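Local coordinates for ubiquitin and WLM domain-containing metalloprotease SPCC1442.07c (Schizosaccharomyces pombe, PDB 5JIG), which probably cleaves DNA-binding proteins as a DNA-dependent zinc metalloprotease, helping to repair toxic DNA-protein cross-links, at residues G64-L75 and V91-N102. Residues are numbered along the deposited sequence; the frame is centred on the assembly and turned at random.
Sequences GLNHNQGAHIEL and VKSTLIHELTHN. With NI (nickel (II) ion), chain B.
N66 ties the strand 64-67 to E98 and N102 of 91-102 through its side-chain amide. With CG anti to the backbone N (chi1 -179°), ND2 gives both hydrogens across the contact: a nearly straight bond to E98 O (2.8 Å) and a more bent one to N102 OD1 (2.8 Å). Both acceptors lie close to the N66 amide plane, whereas the amide of N102 stands almost perpendicular to it, 86° away. On the other side of the amide, OD1 takes the backbone N of G70 on a lone pair, so three bonds fix its rotation. Farther out, a water donates to N102 O and, weakly, to Q69 OE1.

The apolar contacts come from the neighbouring strand 72-76. I73 sets CG2 on E98 CB (3.7 Å) and CD1 on L99 CD2 (3.7 Å), while L75 lays CD2 against the helix backbone at L95 CA (3.8 Å) and points CD1 at V91 CG1. L27 of helix 17-29 adds to the cluster around L75, V91 and L95.

E98 bends back at chi2 (-45°) beside the strand backbone, bringing OE2 to 3.0 Å from G64 CA. H97 and H101 bind nickel through NE2; H107 and two waters are among the remaining ligands. This is the HExxH helix of a zincin-type WLM protease, facing the edge strand of its sheet, with E98 the predicted active-site residue and nickel bound by the three catalytic zinc ligands.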
loop_
_atom_site.group_PDB
_atom_site.type_symbol
_atom_site.label_atom_id
_atom_site.label_comp_id
_atom_site.label_asym_id
_atom_site.label_seq_id
_atom_site.Cartn_x
_atom_site.Cartn_y
_atom_site.Cartn_z
ATOM N N GLY A 64 3.167 -2.877 7.979
ATOM C CA GLY A 64 1.955 -2.306 7.446
ATOM C C GLY A 64 0.791 -2.663 8.347
ATOM O O GLY A 64 0.922 -3.511 9.221
ATOM N N LEU A 65 -0.322 -1.979 8.116
ATOM C CA LEU A 65 -1.565 -2.173 8.854
ATOM C C LEU A 65 -2.738 -1.987 7.905
ATOM O O LEU A 65 -2.696 -1.156 7.028
ATOM C CB LEU A 65 -1.719 -1.091 9.959
ATOM C CG LEU A 65 -0.698 -1.108 11.014
ATOM C CD1 LEU A 65 -0.703 0.218 11.834
ATOM C CD2 LEU A 65 -0.892 -2.298 11.917
ATOM N N ASN A 66 -3.815 -2.743 8.157
ATOM C CA ASN A 66 -5.079 -2.508 7.503
ATOM C C ASN A 66 -6.147 -2.408 8.586
ATOM O O ASN A 66 -6.436 -3.393 9.262
ATOM C CB ASN A 66 -5.426 -3.625 6.546
ATOM C CG ASN A 66 -6.746 -3.382 5.841
ATOM O OD1 ASN A 66 -7.674 -2.875 6.478
ATOM N ND2 ASN A 66 -6.841 -3.676 4.556
ATOM N N HIS A 67 -6.662 -1.208 8.785
ATOM C CA HIS A 67 -7.705 -0.968 9.776
ATOM C C HIS A 67 -9.091 -1.068 9.128
ATOM O O HIS A 67 -9.396 -0.370 8.167
ATOM C CB HIS A 67 -7.550 0.381 10.434
ATOM C CG HIS A 67 -6.207 0.634 10.993
ATOM N ND1 HIS A 67 -5.645 -0.165 11.967
ATOM C CD2 HIS A 67 -5.340 1.616 10.736
ATOM C CE1 HIS A 67 -4.467 0.355 12.266
ATOM N NE2 HIS A 67 -4.256 1.432 11.539
ATOM N N ASN A 68 -9.930 -1.910 9.727
ATOM C CA ASN A 68 -11.337 -2.027 9.354
ATOM C C ASN A 68 -11.550 -2.284 7.875
ATOM O O ASN A 68 -12.352 -1.633 7.202
ATOM C CB ASN A 68 -12.117 -0.794 9.839
ATOM C CG ASN A 68 -11.950 -0.503 11.317
ATOM O OD1 ASN A 68 -12.137 -1.458 12.181
ATOM N ND2 ASN A 68 -11.611 0.677 11.686
ATOM N N GLN A 69 -10.836 -3.277 7.370
ATOM C CA GLN A 69 -11.049 -3.778 5.998
ATOM C C GLN A 69 -10.978 -2.662 4.984
ATOM O O GLN A 69 -11.839 -2.509 4.122
ATOM C CB GLN A 69 -12.359 -4.555 5.855
ATOM C CG GLN A 69 -12.385 -5.811 6.679
ATOM C CD GLN A 69 -13.655 -6.565 6.658
ATOM O OE1 GLN A 69 -13.571 -7.751 6.475
ATOM N NE2 GLN A 69 -14.734 -6.015 7.060
ATOM N N GLY A 70 -9.902 -1.907 5.097
ATOM C CA GLY A 70 -9.627 -0.926 4.105
ATOM C C GLY A 70 -10.137 0.481 4.371
ATOM O O GLY A 70 -10.100 1.295 3.491
ATOM N N ALA A 71 -10.584 0.758 5.593
ATOM C CA ALA A 71 -10.873 2.140 5.946
ATOM C C ALA A 71 -9.598 2.968 5.959
ATOM O O ALA A 71 -9.607 4.150 5.632
ATOM C CB ALA A 71 -11.498 2.213 7.328
ATOM N N HIS A 72 -8.498 2.357 6.331
ATOM C CA HIS A 72 -7.215 3.039 6.488
ATOM C C HIS A 72 -6.108 1.992 6.407
ATOM O O HIS A 72 -6.134 1.033 7.157
ATOM C CB HIS A 72 -7.204 3.759 7.853
ATOM C CG HIS A 72 -5.948 4.490 8.176
ATOM N ND1 HIS A 72 -5.686 4.996 9.431
ATOM C CD2 HIS A 72 -4.873 4.891 7.434
ATOM C CE1 HIS A 72 -4.529 5.656 9.394
ATOM N NE2 HIS A 72 -4.017 5.619 8.191
ATOM N N ILE A 73 -5.169 2.211 5.478
ATOM C CA ILE A 73 -3.972 1.379 5.399
ATOM C C ILE A 73 -2.772 2.245 5.796
ATOM O O ILE A 73 -2.689 3.417 5.391
ATOM C CB ILE A 73 -3.828 0.755 3.996
ATOM C CG1 ILE A 73 -4.906 -0.301 3.822
ATOM C CG2 ILE A 73 -2.431 0.195 3.776
ATOM C CD1 ILE A 73 -5.007 -0.889 2.416
ATOM N N GLU A 74 -1.879 1.659 6.584
ATOM C CA GLU A 74 -0.642 2.315 6.980
ATOM C C GLU A 74 0.543 1.488 6.475
ATOM O O GLU A 74 0.480 0.251 6.413
ATOM C CB GLU A 74 -0.478 2.518 8.456
ATOM C CG GLU A 74 -1.692 3.047 9.164
ATOM C CD GLU A 74 -1.417 3.521 10.556
ATOM O OE1 GLU A 74 -0.294 4.006 10.819
ATOM O OE2 GLU A 74 -2.354 3.409 11.390
ATOM N N LEU A 75 1.627 2.181 6.111
ATOM C CA LEU A 75 2.843 1.527 5.613
ATOM C C LEU A 75 4.045 2.155 6.292
ATOM O O LEU A 75 4.203 3.377 6.308
ATOM C CB LEU A 75 3.019 1.765 4.109
ATOM C CG LEU A 75 1.913 1.211 3.221
ATOM C CD1 LEU A 75 2.134 1.728 1.828
ATOM C CD2 LEU A 75 1.842 -0.315 3.247
ATOM N N VAL A 91 8.127 -2.306 -0.041
ATOM C CA VAL A 91 6.937 -1.573 0.422
ATOM C C VAL A 91 5.741 -1.808 -0.453
ATOM O O VAL A 91 4.618 -1.990 0.053
ATOM C CB VAL A 91 7.279 -0.078 0.596
ATOM C CG1 VAL A 91 6.009 0.723 0.933
ATOM C CG2 VAL A 91 8.332 0.099 1.691
ATOM N N LYS A 92 5.923 -1.848 -1.767
ATOM C CA LYS A 92 4.814 -2.178 -2.658
ATOM C C LYS A 92 4.210 -3.533 -2.306
ATOM O O LYS A 92 2.990 -3.689 -2.304
ATOM C CB LYS A 92 5.269 -2.100 -4.117
ATOM C CG LYS A 92 4.195 -2.527 -5.109
ATOM C CD LYS A 92 4.602 -2.332 -6.537
ATOM C CE LYS A 92 3.640 -2.950 -7.504
ATOM N NZ LYS A 92 3.874 -2.598 -8.903
ATOM N N SER A 93 5.049 -4.515 -2.051
ATOM C CA SER A 93 4.540 -5.824 -1.691
ATOM C C SER A 93 3.828 -5.812 -0.348
ATOM O O SER A 93 2.798 -6.476 -0.189
ATOM C CB SER A 93 5.690 -6.839 -1.669
ATOM O OG SER A 93 5.195 -8.133 -1.393
ATOM N N THR A 94 4.317 -5.058 0.625
ATOM C CA THR A 94 3.589 -4.854 1.866
ATOM C C THR A 94 2.222 -4.206 1.612
ATOM O O THR A 94 1.218 -4.618 2.188
ATOM C CB THR A 94 4.401 -4.067 2.880
ATOM O OG1 THR A 94 5.566 -4.813 3.215
ATOM C CG2 THR A 94 3.611 -3.705 4.121
ATOM N N LEU A 95 2.158 -3.247 0.714
ATOM C CA LEU A 95 0.860 -2.636 0.371
ATOM C C LEU A 95 -0.092 -3.668 -0.200
ATOM O O LEU A 95 -1.282 -3.687 0.128
ATOM C CB LEU A 95 1.049 -1.453 -0.561
ATOM C CG LEU A 95 -0.249 -0.760 -1.015
ATOM C CD1 LEU A 95 -1.136 -0.339 0.146
ATOM C CD2 LEU A 95 0.097 0.425 -1.903
ATOM N N ILE A 96 0.401 -4.551 -1.092
ATOM C CA ILE A 96 -0.457 -5.610 -1.626
ATOM C C ILE A 96 -0.937 -6.534 -0.523
ATOM O O ILE A 96 -2.101 -6.942 -0.534
ATOM C CB ILE A 96 0.255 -6.331 -2.799
ATOM C CG1 ILE A 96 0.524 -5.340 -3.930
ATOM C CG2 ILE A 96 -0.547 -7.520 -3.234
ATOM C CD1 ILE A 96 1.313 -5.872 -5.098
ATOM N N HIS A 97 -0.065 -6.864 0.432
ATOM C CA HIS A 97 -0.463 -7.630 1.590
ATOM C C HIS A 97 -1.613 -6.916 2.314
ATOM O O HIS A 97 -2.656 -7.541 2.617
ATOM C CB HIS A 97 0.764 -7.816 2.502
ATOM C CG HIS A 97 0.460 -8.497 3.784
ATOM N ND1 HIS A 97 1.048 -9.692 4.143
ATOM C CD2 HIS A 97 -0.330 -8.172 4.836
ATOM C CE1 HIS A 97 0.617 -10.018 5.352
ATOM N NE2 HIS A 97 -0.238 -9.137 5.805
ATOM N N GLU A 98 -1.447 -5.634 2.615
ATOM C CA GLU A 98 -2.505 -4.921 3.310
ATOM C C GLU A 98 -3.799 -4.870 2.496
ATOM O O GLU A 98 -4.886 -5.038 3.080
ATOM C CB GLU A 98 -2.092 -3.531 3.753
ATOM C CG GLU A 98 -0.797 -3.442 4.566
ATOM C CD GLU A 98 -0.596 -4.383 5.628
ATOM O OE1 GLU A 98 -1.576 -4.939 6.148
ATOM O OE2 GLU A 98 0.609 -4.554 5.977
ATOM N N LEU A 99 -3.726 -4.668 1.213
ATOM C CA LEU A 99 -4.938 -4.682 0.396
ATOM C C LEU A 99 -5.647 -6.031 0.454
ATOM O O LEU A 99 -6.877 -6.092 0.429
ATOM C CB LEU A 99 -4.610 -4.318 -1.041
ATOM C CG LEU A 99 -4.277 -2.833 -1.274
ATOM C CD1 LEU A 99 -3.699 -2.654 -2.655
ATOM C CD2 LEU A 99 -5.509 -1.939 -1.114
ATOM N N THR A 100 -4.876 -7.129 0.515
ATOM C CA THR A 100 -5.454 -8.451 0.608
ATOM C C THR A 100 -6.329 -8.584 1.839
ATOM O O THR A 100 -7.351 -9.280 1.850
ATOM C CB THR A 100 -4.318 -9.510 0.591
ATOM O OG1 THR A 100 -3.522 -9.377 -0.564
ATOM C CG2 THR A 100 -4.884 -10.909 0.537
ATOM N N HIS A 101 -5.962 -7.904 2.931
ATOM C CA HIS A 101 -6.734 -7.851 4.149
ATOM C C HIS A 101 -8.065 -7.085 3.996
ATOM O O HIS A 101 -8.894 -7.123 4.911
ATOM C CB HIS A 101 -5.963 -7.238 5.304
ATOM C CG HIS A 101 -4.899 -8.130 5.901
ATOM N ND1 HIS A 101 -5.166 -9.368 6.425
ATOM C CD2 HIS A 101 -3.606 -7.867 6.190
ATOM C CE1 HIS A 101 -4.048 -9.830 6.966
ATOM N NE2 HIS A 101 -3.081 -8.949 6.867
ATOM N N ASN A 102 -8.325 -6.450 2.863
ATOM C CA ASN A 102 -9.681 -5.965 2.589
ATOM C C ASN A 102 -10.662 -7.115 2.539
ATOM O O ASN A 102 -11.859 -6.900 2.796
ATOM C CB ASN A 102 -9.751 -5.185 1.312
ATOM C CG ASN A 102 -9.084 -3.820 1.383
ATOM O OD1 ASN A 102 -8.707 -3.346 2.448
ATOM N ND2 ASN A 102 -8.951 -3.156 0.247
HETATM NI NI NI B . -1.164 -9.042 7.653
HETATM O O HOH W 1 -14.354 -7.421 3.103
HETATM O O HOH W 2 -1.877 -8.696 9.635
HETATM O O HOH W 3 0.789 -8.807 8.577
#